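Local coordinates for DnaJ homolog subfamily C member 27-A (PDB 6JMG), which is a Rab-family small GTPase carrying a DnaJ domain, binds GTP with magnesium, and is possibly involved in regulating the MEK/ERK pathway, at residues K135-K140 with E162-S167; K34-K39 with E169-M174. All coordinates share one frame; numbering follows the deposited sequence.

Interaction 1: residues K135-K140 with E162-S167; sequences KIDSTK and ETSAQS. With GTP (guanosine-5'-triphosphate), chain C.
Asp137 and Ser164 meet through their side chains at the edge of the guanine. Two bonds grip Asp137 OD1: GTP N1 donates to it at 2.8 Å, nearly straight at 168°, and Ser164 OG donates to it at 2.5 Å from above the carboxylate plane, 53° out of it. Asp137 OD2 accepts from GTP N2 at 3.1 Å, so the carboxylate takes the N1 hydrogen and one from the N2 amino group, and its rotation is fixed. Ser164 OG accepts a hydrogen bond from the backbone N of Ser167 at 2.9 Å, an ST motif that makes the serine a second-shell support for the aspartate. Next to N1 on the base, Ala165 N gives GTP O6 a weak hydrogen bond. This is the guanine-specificity site of Ras-like GTPases: Asn134 to Asp137 form the NKxD motif, and Ser164 to Gln166 occupy the place of the SAK motif. Ile136 N makes a weak hydrogen bond to Thr163 O. In apolar packing, Lys135 runs its extended chain over one face of the guanine, with CG above GTP C6 at 3.4 Å and CE above GTP C4 at 3.5 Å, while its NZ continues to the backbone O of Glu26 and weakly to the ribose O4'. Ile136, with CG1 between the backbone N and the carbonyl carbon (chi1 56°), lays CG1 by the Thr163 carbonyl and brings CD1 to 3.8 Å from Glu162 CB, the side chains crossing at about a right angle. The carboxylate of Glu162 turns to Arg142 in a salt bridge.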
loop_
_atom_site.group_PDB
_atom_site.type_symbol
_atom_site.label_atom_id
_atom_site.label_comp_id
_atom_site.label_asym_id
_atom_site.label_seq_id
_atom_site.Cartn_x
_atom_site.Cartn_y
_atom_site.Cartn_z
ATOM N N LYS A 135 -9.854 -16.056 -11.377
ATOM C CA LYS A 135 -10.141 -17.359 -11.989
ATOM C C LYS A 135 -10.988 -18.255 -11.082
ATOM O O LYS A 135 -10.859 -19.481 -11.124
ATOM C CB LYS A 135 -8.864 -18.106 -12.397
ATOM C CG LYS A 135 -7.886 -17.306 -13.221
ATOM C CD LYS A 135 -6.909 -18.217 -13.914
ATOM C CE LYS A 135 -5.994 -17.439 -14.816
ATOM N NZ LYS A 135 -4.793 -18.219 -15.176
ATOM N N ILE A 136 -11.887 -17.650 -10.298
ATOM C CA ILE A 136 -12.807 -18.402 -9.463
ATOM C C ILE A 136 -13.743 -19.283 -10.294
ATOM O O ILE A 136 -14.372 -20.198 -9.757
ATOM C CB ILE A 136 -13.613 -17.443 -8.563
ATOM C CG1 ILE A 136 -14.340 -16.386 -9.387
ATOM C CG2 ILE A 136 -12.708 -16.769 -7.560
ATOM C CD1 ILE A 136 -15.126 -15.406 -8.507
ATOM N N ASP A 137 -13.868 -19.007 -11.588
ATOM C CA ASP A 137 -14.713 -19.791 -12.485
ATOM C C ASP A 137 -14.132 -21.161 -12.815
ATOM O O ASP A 137 -14.858 -22.020 -13.324
ATOM C CB ASP A 137 -14.921 -19.034 -13.792
ATOM C CG ASP A 137 -13.618 -18.866 -14.571
ATOM O OD1 ASP A 137 -12.848 -17.924 -14.254
ATOM O OD2 ASP A 137 -13.361 -19.683 -15.486
ATOM N N SER A 138 -12.847 -21.383 -12.585
ATOM C CA SER A 138 -12.241 -22.599 -13.097
ATOM C C SER A 138 -12.673 -23.810 -12.275
ATOM O O SER A 138 -12.832 -23.728 -11.052
ATOM C CB SER A 138 -10.725 -22.478 -13.119
ATOM O OG SER A 138 -10.148 -23.765 -12.951
ATOM N N THR A 139 -12.959 -24.912 -12.978
ATOM C CA THR A 139 -13.290 -26.178 -12.321
ATOM C C THR A 139 -12.128 -26.700 -11.487
ATOM O O THR A 139 -12.348 -27.426 -10.506
ATOM C CB THR A 139 -13.703 -27.224 -13.356
ATOM O OG1 THR A 139 -12.863 -27.118 -14.513
ATOM C CG2 THR A 139 -15.139 -26.995 -13.759
ATOM N N LYS A 140 -10.892 -26.364 -11.884
ATOM C CA LYS A 140 -9.691 -26.905 -11.255
ATOM C C LYS A 140 -9.681 -26.656 -9.751
ATOM O O LYS A 140 -10.250 -25.680 -9.256
ATOM C CB LYS A 140 -8.440 -26.284 -11.902
ATOM C CG LYS A 140 -7.087 -26.999 -11.642
ATOM C CD LYS A 140 -6.367 -26.546 -10.347
ATOM C CE LYS A 140 -4.993 -27.227 -10.162
ATOM N NZ LYS A 140 -4.776 -27.718 -8.761
ATOM N N GLU A 162 -13.024 -11.397 -5.223
ATOM C CA GLU A 162 -13.008 -12.602 -6.017
ATOM C C GLU A 162 -13.500 -12.228 -7.404
ATOM O O GLU A 162 -14.500 -11.511 -7.547
ATOM C CB GLU A 162 -13.896 -13.653 -5.362
ATOM C CG GLU A 162 -13.409 -13.990 -3.965
ATOM C CD GLU A 162 -13.508 -15.445 -3.664
ATOM O OE1 GLU A 162 -12.509 -15.988 -3.137
ATOM O OE2 GLU A 162 -14.583 -16.029 -3.949
ATOM N N THR A 163 -12.750 -12.639 -8.419
ATOM C CA THR A 163 -13.015 -12.181 -9.771
ATOM C C THR A 163 -12.810 -13.320 -10.745
ATOM O O THR A 163 -12.083 -14.285 -10.478
ATOM C CB THR A 163 -12.112 -11.012 -10.226
ATOM O OG1 THR A 163 -10.734 -11.396 -10.123
ATOM C CG2 THR A 163 -12.369 -9.766 -9.419
ATOM N N SER A 164 -13.436 -13.151 -11.906
ATOM C CA SER A 164 -13.169 -13.968 -13.074
ATOM C C SER A 164 -13.246 -13.060 -14.281
ATOM O O SER A 164 -14.302 -12.487 -14.570
ATOM C CB SER A 164 -14.162 -15.133 -13.214
ATOM O OG SER A 164 -14.066 -15.745 -14.496
ATOM N N ALA A 165 -12.133 -12.947 -14.993
ATOM C CA ALA A 165 -12.182 -12.216 -16.249
ATOM C C ALA A 165 -12.958 -12.989 -17.300
ATOM O O ALA A 165 -13.483 -12.384 -18.242
ATOM C CB ALA A 165 -10.759 -11.920 -16.738
ATOM N N GLN A 166 -13.053 -14.316 -17.143
ATOM C CA GLN A 166 -13.760 -15.134 -18.120
ATOM C C GLN A 166 -15.266 -14.982 -17.975
ATOM O O GLN A 166 -15.966 -14.755 -18.958
ATOM C CB GLN A 166 -13.349 -16.595 -17.963
ATOM C CG GLN A 166 -13.923 -17.530 -19.014
ATOM C CD GLN A 166 -15.256 -18.097 -18.598
ATOM O OE1 GLN A 166 -15.494 -18.335 -17.410
ATOM N NE2 GLN A 166 -16.143 -18.311 -19.571
ATOM N N SER A 167 -15.769 -15.050 -16.751
ATOM C CA SER A 167 -17.194 -14.940 -16.482
ATOM C C SER A 167 -17.663 -13.508 -16.283
ATOM O O SER A 167 -18.863 -13.239 -16.420
ATOM C CB SER A 167 -17.542 -15.742 -15.233
ATOM O OG SER A 167 -17.391 -14.936 -14.068
HETATM P PG GTP C . 1.445 -11.877 -18.054
HETATM O O1G GTP C . 1.138 -10.619 -18.837
HETATM O O2G GTP C . 2.071 -11.568 -16.717
HETATM O O3G GTP C . 2.392 -12.749 -18.859
HETATM O O3B GTP C . 0.113 -12.713 -17.672
HETATM P PB GTP C . -1.282 -12.022 -17.261
HETATM O O1B GTP C . -1.368 -11.810 -15.773
HETATM O O2B GTP C . -1.569 -10.714 -17.959
HETATM O O3A GTP C . -2.354 -13.164 -17.631
HETATM P PA GTP C . -3.416 -13.001 -18.822
HETATM O O1A GTP C . -4.391 -11.874 -18.580
HETATM O O2A GTP C . -2.736 -12.815 -20.146
HETATM O "O5'" GTP C . -4.096 -14.440 -18.739
HETATM C "C5'" GTP C . -3.292 -15.594 -18.788
HETATM C "C4'" GTP C . -4.163 -16.736 -19.297
HETATM O "O4'" GTP C . -5.144 -16.993 -18.330
HETATM C "C3'" GTP C . -4.918 -16.429 -20.567
HETATM O "O3'" GTP C . -4.956 -17.649 -21.240
HETATM C "C2'" GTP C . -6.333 -16.104 -20.151
HETATM O "O2'" GTP C . -7.328 -16.565 -21.037
HETATM C "C1'" GTP C . -6.452 -16.898 -18.888
HETATM N N9 GTP C . -7.337 -16.246 -17.923
HETATM C C8 GTP C . -7.242 -14.962 -17.447
HETATM N N7 GTP C . -8.233 -14.775 -16.534
HETATM C C5 GTP C . -8.946 -15.919 -16.429
HETATM C C6 GTP C . -10.042 -16.269 -15.655
HETATM O O6 GTP C . -10.559 -15.461 -14.889
HETATM N N1 GTP C . -10.548 -17.549 -15.737
HETATM C C2 GTP C . -9.987 -18.471 -16.586
HETATM N N2 GTP C . -10.513 -19.687 -16.651
HETATM N N3 GTP C . -8.894 -18.121 -17.361
HETATM C C4 GTP C . -8.388 -16.863 -17.286
#

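Interaction 2: residues K34-K39 with E169-M174; sequences KRYCEK and EGINEM
Tyr36 presents the edge of its ring to the side-chain amide of Asn172: ND2 lies near the ring plane, 3.8 Å from Tyr36 CE1, and the amide is turned 68° from the ring. The tyrosine ring also stacks with Phe175, one helical turn beyond Ile171. From the 34-39 side, the bent chain of Lys39 brings its NZ to 3.7 Å from Asn172 ND2, two donors side by side with no bond between them. At CB, where the ring is attached, the packing is apolar. Ile171 CG2, anti to the backbone N, touches both Tyr36 CB at 3.7 Å and Arg35 CG at 4.1 Å; Arg35 and Ile171 cross at about a right angle. The guanidinium of Arg35 carries on past this contact to the backbone O of Gln166. No hydrogen bond joins the two segments. Gly170, at the N-cap, starts the helix that bears Ile171, whose side chain also packs on Ile32 and Thr163. The end of helix 29-38 thus rests on the start of helix 171-187, the pairing of the helix after the P-loop with the last helix of the GTPase domain on one side of the Ras-fold sheet.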
loop_
_atom_site.group_PDB
_atom_site.type_symbol
_atom_site.label_atom_id
_atom_site.label_comp_id
_atom_site.label_asym_id
_atom_site.label_seq_id
_atom_site.Cartn_x
_atom_site.Cartn_y
_atom_site.Cartn_z
ATOM N N LYS A 34 -8.695 -5.814 -19.655
ATOM C CA LYS A 34 -9.394 -5.738 -20.926
ATOM C C LYS A 34 -10.853 -6.169 -20.809
ATOM O O LYS A 34 -11.677 -5.687 -21.591
ATOM C CB LYS A 34 -8.678 -6.622 -21.952
ATOM C CG LYS A 34 -7.379 -6.051 -22.441
ATOM C CD LYS A 34 -6.687 -6.985 -23.411
ATOM C CE LYS A 34 -5.674 -6.208 -24.245
ATOM N NZ LYS A 34 -4.474 -7.023 -24.570
ATOM N N ARG A 35 -11.201 -6.979 -19.789
ATOM C CA ARG A 35 -12.597 -7.332 -19.560
ATOM C C ARG A 35 -13.423 -6.106 -19.186
ATOM O O ARG A 35 -14.487 -5.862 -19.772
ATOM C CB ARG A 35 -12.695 -8.405 -18.474
ATOM C CG ARG A 35 -14.126 -8.841 -18.082
ATOM C CD ARG A 35 -14.865 -9.498 -19.236
ATOM N NE ARG A 35 -16.266 -9.744 -18.914
ATOM C CZ ARG A 35 -16.855 -10.936 -18.960
ATOM N NH1 ARG A 35 -16.159 -12.015 -19.323
ATOM N NH2 ARG A 35 -18.148 -11.048 -18.644
ATOM N N TYR A 36 -12.919 -5.279 -18.273
ATOM C CA TYR A 36 -13.700 -4.125 -17.845
ATOM C C TYR A 36 -13.547 -2.926 -18.787
ATOM O O TYR A 36 -14.527 -2.222 -19.043
ATOM C CB TYR A 36 -13.321 -3.746 -16.416
ATOM C CG TYR A 36 -14.040 -2.538 -15.889
ATOM C CD1 TYR A 36 -15.288 -2.646 -15.300
ATOM C CD2 TYR A 36 -13.474 -1.280 -15.988
ATOM C CE1 TYR A 36 -15.948 -1.522 -14.813
ATOM C CE2 TYR A 36 -14.110 -0.176 -15.510
ATOM C CZ TYR A 36 -15.338 -0.290 -14.919
ATOM O OH TYR A 36 -15.956 0.850 -14.447
ATOM N N CYS A 37 -12.371 -2.707 -19.372
ATOM C CA CYS A 37 -12.205 -1.465 -20.125
ATOM C C CYS A 37 -12.525 -1.614 -21.593
ATOM O O CYS A 37 -12.970 -0.647 -22.217
ATOM C CB CYS A 37 -10.746 -0.968 -20.099
ATOM S SG CYS A 37 -9.928 -0.867 -18.537
ATOM N N GLU A 38 -12.335 -2.811 -22.150
ATOM C CA GLU A 38 -12.569 -3.059 -23.565
ATOM C C GLU A 38 -13.680 -4.066 -23.813
ATOM O O GLU A 38 -13.941 -4.408 -24.972
ATOM C CB GLU A 38 -11.261 -3.478 -24.234
ATOM C CG GLU A 38 -10.445 -2.255 -24.695
ATOM C CD GLU A 38 -8.987 -2.564 -25.027
ATOM O OE1 GLU A 38 -8.576 -3.743 -24.942
ATOM O OE2 GLU A 38 -8.250 -1.612 -25.374
ATOM N N LYS A 39 -14.363 -4.501 -22.759
ATOM C CA LYS A 39 -15.477 -5.440 -22.819
ATOM C C LYS A 39 -15.184 -6.626 -23.741
ATOM O O LYS A 39 -15.942 -6.943 -24.663
ATOM C CB LYS A 39 -16.758 -4.708 -23.256
ATOM C CG LYS A 39 -17.061 -3.404 -22.488
ATOM C CD LYS A 39 -17.913 -3.672 -21.227
ATOM C CE LYS A 39 -17.321 -3.036 -19.929
ATOM N NZ LYS A 39 -17.789 -3.679 -18.624
ATOM N N GLU A 169 -17.608 -12.192 -13.281
ATOM C CA GLU A 169 -17.950 -12.099 -11.860
ATOM C C GLU A 169 -16.916 -11.269 -11.109
ATOM O O GLU A 169 -15.707 -11.467 -11.274
ATOM C CB GLU A 169 -18.017 -13.498 -11.262
ATOM C CG GLU A 169 -18.618 -13.604 -9.870
ATOM C CD GLU A 169 -18.585 -15.044 -9.352
ATOM O OE1 GLU A 169 -18.376 -15.959 -10.184
ATOM O OE2 GLU A 169 -18.763 -15.271 -8.129
ATOM N N GLY A 170 -17.397 -10.341 -10.280
ATOM C CA GLY A 170 -16.542 -9.512 -9.448
ATOM C C GLY A 170 -15.821 -8.382 -10.165
ATOM O O GLY A 170 -15.239 -7.514 -9.495
ATOM N N ILE A 171 -15.832 -8.363 -11.499
ATOM C CA ILE A 171 -14.980 -7.432 -12.227
ATOM C C ILE A 171 -15.485 -6.005 -12.056
ATOM O O ILE A 171 -14.736 -5.098 -11.664
ATOM C CB ILE A 171 -14.905 -7.839 -13.713
ATOM C CG1 ILE A 171 -14.173 -9.178 -13.875
ATOM C CG2 ILE A 171 -14.210 -6.776 -14.551
ATOM C CD1 ILE A 171 -12.690 -9.119 -13.586
ATOM N N ASN A 172 -16.768 -5.792 -12.328
ATOM C CA ASN A 172 -17.351 -4.460 -12.228
ATOM C C ASN A 172 -17.364 -3.961 -10.793
ATOM O O ASN A 172 -17.181 -2.758 -10.551
ATOM C CB ASN A 172 -18.754 -4.469 -12.831
ATOM C CG ASN A 172 -18.729 -4.781 -14.313
ATOM O OD1 ASN A 172 -18.442 -5.909 -14.716
ATOM N ND2 ASN A 172 -18.982 -3.776 -15.133
ATOM N N GLU A 173 -17.573 -4.867 -9.835
ATOM C CA GLU A 173 -17.618 -4.459 -8.441
ATOM C C GLU A 173 -16.236 -4.050 -7.963
ATOM O O GLU A 173 -16.087 -3.016 -7.302
ATOM C CB GLU A 173 -18.186 -5.598 -7.588
ATOM C CG GLU A 173 -19.618 -6.012 -7.961
ATOM C CD GLU A 173 -19.738 -6.900 -9.210
ATOM O OE1 GLU A 173 -18.719 -7.237 -9.839
ATOM O OE2 GLU A 173 -20.874 -7.250 -9.580
ATOM N N MET A 174 -15.207 -4.812 -8.360
ATOM C CA MET A 174 -13.825 -4.468 -8.019
ATOM C C MET A 174 -13.458 -3.095 -8.572
ATOM O O MET A 174 -13.012 -2.214 -7.835
ATOM C CB MET A 174 -12.870 -5.539 -8.563
ATOM C CG MET A 174 -11.371 -5.275 -8.305
ATOM S SD MET A 174 -10.512 -4.185 -9.453
ATOM C CE MET A 174 -10.369 -5.309 -10.822
#

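The centres of interactions 1 and 2 lie 12 Å apart, both within the Ras-family region. Along the chain, 34-39 comes first, then 135-140, 162-167 and finally 169-174, so both parts of interaction 1 fall between those of interaction 2. Segment 135-140 follows strand 128-134, whose neighbour 159-163, an edge strand of the sheet, leads through 162-167 into helix 171-187. Direct links tie the two: besides the bond from Arg35 to Gln166, Ser164 N lies 2.9 Å from Glu169 O, a probable hydrogen bond. Segment 162-167 is thereby bonded to helix 29-38 and to the turn that leads into helix 171-187.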